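Local coordinates for protein beta-glucosidase (Pseudoalteromonas sp., PDB 3F95) that forms the extra C-terminal beta-sandwich domain of an exo-1,3/1,4-beta-glucanase, an enzyme that probably has beta-glucosidase activity, at residues 72-80 against 148-156. Numbering follows the deposited sequence.
Sequences SYLEPTPLD and QPITDALRI
The ring of Y73 lies alongside I150, both side chains pointing the same way. With CG anti to the carbonyl carbon (chi1 -67°), ring atom CE2 of Y73 meets CG2 of I150 at 3.5 Å and CB of A153 at 3.9 Å. One face of the ring carries CB of T77, offset toward the rim. This buried side is the tight part. Backbone bonds frame it: Y73 N gives to T151 O (2.8 Å), and T77 and I150 form an antiparallel hydrogen-bonded pair. I150 N reaches T77 O from well above the carbonyl plane. T77 OG1 bonds back to E75 O (2.7 Å), across the corner at L74 and E75. On the exposed side the side chains of P76 and P149 meet at one point, CB to CB, though closely at 3.4 Å. S72 and D152 form an antiparallel non-hydrogen-bonded pair, with S72 CB 3.2 Å from D152 OD1. R155 grips D152 OD2 side-on in a salt bridge, NE on the anti lone pair, NH2 above the carboxylate plane. S72 OG bonds to Q21. T151 and D152 form a classic beta bulge opposite C108. Strand 149-158 pairs with 67-73, 76-78 and 102-108; 67-73 also pairs with 18-24, and Y73 touches L170 of the other sheet.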
loop_
_atom_site.group_PDB
_atom_site.type_symbol
_atom_site.label_atom_id
_atom_site.label_comp_id
_atom_site.label_asym_id
_atom_site.label_seq_id
_atom_site.Cartn_x
_atom_site.Cartn_y
_atom_site.Cartn_z
ATOM N N SER A 72 7.701 2.100 -2.110
ATOM C CA SER A 72 8.927 2.402 -1.373
ATOM C C SER A 72 9.694 3.585 -1.958
ATOM O O SER A 72 9.570 3.891 -3.140
ATOM C CB SER A 72 9.809 1.149 -1.266
ATOM O OG SER A 72 10.436 0.866 -2.497
ATOM N N TYR A 73 10.450 4.260 -1.091
ATOM C CA TYR A 73 11.285 5.381 -1.488
ATOM C C TYR A 73 12.611 4.820 -2.025
ATOM O O TYR A 73 13.161 3.864 -1.476
ATOM C CB TYR A 73 11.557 6.284 -0.275
ATOM C CG TYR A 73 10.329 7.000 0.269
ATOM C CD1 TYR A 73 9.960 8.247 -0.219
ATOM C CD2 TYR A 73 9.564 6.439 1.286
ATOM C CE1 TYR A 73 8.844 8.916 0.279
ATOM C CE2 TYR A 73 8.452 7.111 1.792
ATOM C CZ TYR A 73 8.099 8.342 1.278
ATOM O OH TYR A 73 6.973 9.007 1.778
ATOM N N LEU A 74 13.119 5.400 -3.096
ATOM C CA LEU A 74 14.358 4.885 -3.682
ATOM C C LEU A 74 15.552 5.039 -2.724
ATOM O O LEU A 74 16.442 4.181 -2.679
ATOM C CB LEU A 74 14.569 5.444 -5.093
ATOM C CG LEU A 74 13.604 4.762 -6.101
ATOM C CD1 LEU A 74 13.654 5.393 -7.467
ATOM C CD2 LEU A 74 13.875 3.259 -6.210
ATOM N N GLU A 75 15.525 6.091 -1.903
ATOM C CA GLU A 75 16.444 6.196 -0.769
ATOM C C GLU A 75 15.646 6.610 0.453
ATOM O O GLU A 75 14.672 7.332 0.304
ATOM C CB GLU A 75 17.552 7.208 -1.047
ATOM C CG GLU A 75 17.061 8.608 -1.342
ATOM C CD GLU A 75 18.187 9.615 -1.432
ATOM O OE1 GLU A 75 17.984 10.755 -0.965
ATOM O OE2 GLU A 75 19.267 9.272 -1.968
ATOM N N PRO A 76 16.041 6.132 1.655
ATOM C CA PRO A 76 15.382 6.552 2.891
ATOM C C PRO A 76 15.116 8.062 2.923
ATOM O O PRO A 76 16.000 8.875 2.625
ATOM C CB PRO A 76 16.373 6.155 3.991
ATOM C CG PRO A 76 17.515 5.390 3.309
ATOM C CD PRO A 76 17.092 5.126 1.902
ATOM N N THR A 77 13.892 8.405 3.302
ATOM C CA THR A 77 13.391 9.756 3.241
ATOM C C THR A 77 12.668 10.035 4.560
ATOM O O THR A 77 11.701 9.358 4.877
ATOM C CB THR A 77 12.426 9.879 2.046
ATOM O OG1 THR A 77 13.119 9.527 0.842
ATOM C CG2 THR A 77 11.841 11.293 1.912
ATOM N N PRO A 78 13.158 11.001 5.351
ATOM C CA PRO A 78 12.480 11.315 6.614
ATOM C C PRO A 78 11.079 11.860 6.350
ATOM O O PRO A 78 10.881 12.601 5.392
ATOM C CB PRO A 78 13.356 12.421 7.226
ATOM C CG PRO A 78 14.681 12.292 6.535
ATOM C CD PRO A 78 14.341 11.852 5.139
ATOM N N LEU A 79 10.121 11.475 7.184
ATOM C CA LEU A 79 8.771 12.002 7.096
ATOM C C LEU A 79 8.762 13.525 7.266
ATOM O O LEU A 79 9.288 14.065 8.254
ATOM C CB LEU A 79 7.871 11.331 8.141
ATOM C CG LEU A 79 6.407 11.762 8.236
ATOM C CD1 LEU A 79 5.627 11.344 6.992
ATOM C CD2 LEU A 79 5.774 11.184 9.524
ATOM N N ASP A 80 8.186 14.203 6.280
ATOM C CA ASP A 80 7.975 15.644 6.331
ATOM C C ASP A 80 7.125 15.961 7.552
ATOM O O ASP A 80 6.089 15.337 7.763
ATOM C CB ASP A 80 7.235 16.074 5.071
ATOM C CG ASP A 80 7.247 17.572 4.852
ATOM O OD1 ASP A 80 6.984 18.356 5.792
ATOM O OD2 ASP A 80 7.493 17.965 3.701
ATOM N N GLN A 148 14.094 6.055 11.538
ATOM C CA GLN A 148 13.451 7.342 11.324
ATOM C C GLN A 148 13.305 7.728 9.834
ATOM O O GLN A 148 12.226 8.141 9.431
ATOM C CB GLN A 148 14.150 8.450 12.119
ATOM C CG GLN A 148 13.287 9.683 12.380
ATOM C CD GLN A 148 12.310 9.492 13.544
ATOM O OE1 GLN A 148 11.162 9.941 13.485
ATOM N NE2 GLN A 148 12.763 8.820 14.602
ATOM N N PRO A 149 14.380 7.631 9.021
ATOM C CA PRO A 149 14.121 7.818 7.577
ATOM C C PRO A 149 13.218 6.691 7.054
ATOM O O PRO A 149 13.397 5.540 7.426
ATOM C CB PRO A 149 15.513 7.707 6.938
ATOM C CG PRO A 149 16.464 7.970 8.054
ATOM C CD PRO A 149 15.808 7.393 9.284
ATOM N N ILE A 150 12.253 7.037 6.210
ATOM C CA ILE A 150 11.259 6.068 5.749
ATOM C C ILE A 150 11.749 5.346 4.485
ATOM O O ILE A 150 12.215 5.985 3.543
ATOM C CB ILE A 150 9.894 6.753 5.475
ATOM C CG1 ILE A 150 9.436 7.585 6.686
ATOM C CG2 ILE A 150 8.822 5.732 5.016
ATOM C CD1 ILE A 150 9.254 6.821 7.987
ATOM N N THR A 151 11.634 4.021 4.480
ATOM C CA THR A 151 11.917 3.235 3.276
ATOM C C THR A 151 10.641 2.760 2.566
ATOM O O THR A 151 10.517 2.914 1.359
ATOM C CB THR A 151 12.860 2.063 3.584
ATOM O OG1 THR A 151 14.173 2.592 3.847
ATOM C CG2 THR A 151 12.944 1.117 2.394
ATOM N N ASP A 152 9.718 2.167 3.308
ATOM C CA ASP A 152 8.464 1.676 2.721
ATOM C C ASP A 152 7.304 2.582 3.184
ATOM O O ASP A 152 6.946 2.577 4.380
ATOM C CB ASP A 152 8.212 0.219 3.168
ATOM C CG ASP A 152 9.153 -0.803 2.511
ATOM O OD1 ASP A 152 9.914 -0.478 1.545
ATOM O OD2 ASP A 152 9.099 -1.972 2.981
ATOM N N ALA A 153 6.735 3.370 2.261
ATOM C CA ALA A 153 5.510 4.151 2.570
ATOM C C ALA A 153 4.346 3.222 2.992
ATOM O O ALA A 153 3.598 3.514 3.949
ATOM C CB ALA A 153 5.124 5.035 1.395
ATOM N N LEU A 154 4.211 2.101 2.282
ATOM C CA LEU A 154 3.347 1.004 2.695
ATOM C C LEU A 154 3.961 -0.355 2.372
ATOM O O LEU A 154 4.727 -0.494 1.425
ATOM C CB LEU A 154 1.953 1.125 2.056
ATOM C CG LEU A 154 1.711 0.823 0.591
ATOM C CD1 LEU A 154 1.463 -0.663 0.320
ATOM C CD2 LEU A 154 0.510 1.657 0.064
ATOM N N ARG A 155 3.596 -1.358 3.146
ATOM C CA ARG A 155 4.053 -2.712 2.900
ATOM C C ARG A 155 2.885 -3.635 3.211
ATOM O O ARG A 155 2.269 -3.522 4.279
ATOM C CB ARG A 155 5.264 -3.018 3.791
ATOM C CG ARG A 155 5.811 -4.429 3.634
ATOM C CD ARG A 155 6.844 -4.753 4.732
ATOM N NE ARG A 155 7.874 -3.742 4.817
ATOM C CZ ARG A 155 8.433 -3.314 5.944
ATOM N NH1 ARG A 155 8.076 -3.809 7.130
ATOM N NH2 ARG A 155 9.365 -2.383 5.873
ATOM N N ILE A 156 2.535 -4.498 2.264
ATOM C CA ILE A 156 1.478 -5.488 2.496
ATOM C C ILE A 156 2.109 -6.875 2.358
ATOM O O ILE A 156 2.724 -7.188 1.344
ATOM C CB ILE A 156 0.314 -5.318 1.497
ATOM C CG1 ILE A 156 -0.321 -3.915 1.684
ATOM C CG2 ILE A 156 -0.731 -6.449 1.688
ATOM C CD1 ILE A 156 -1.250 -3.532 0.546
#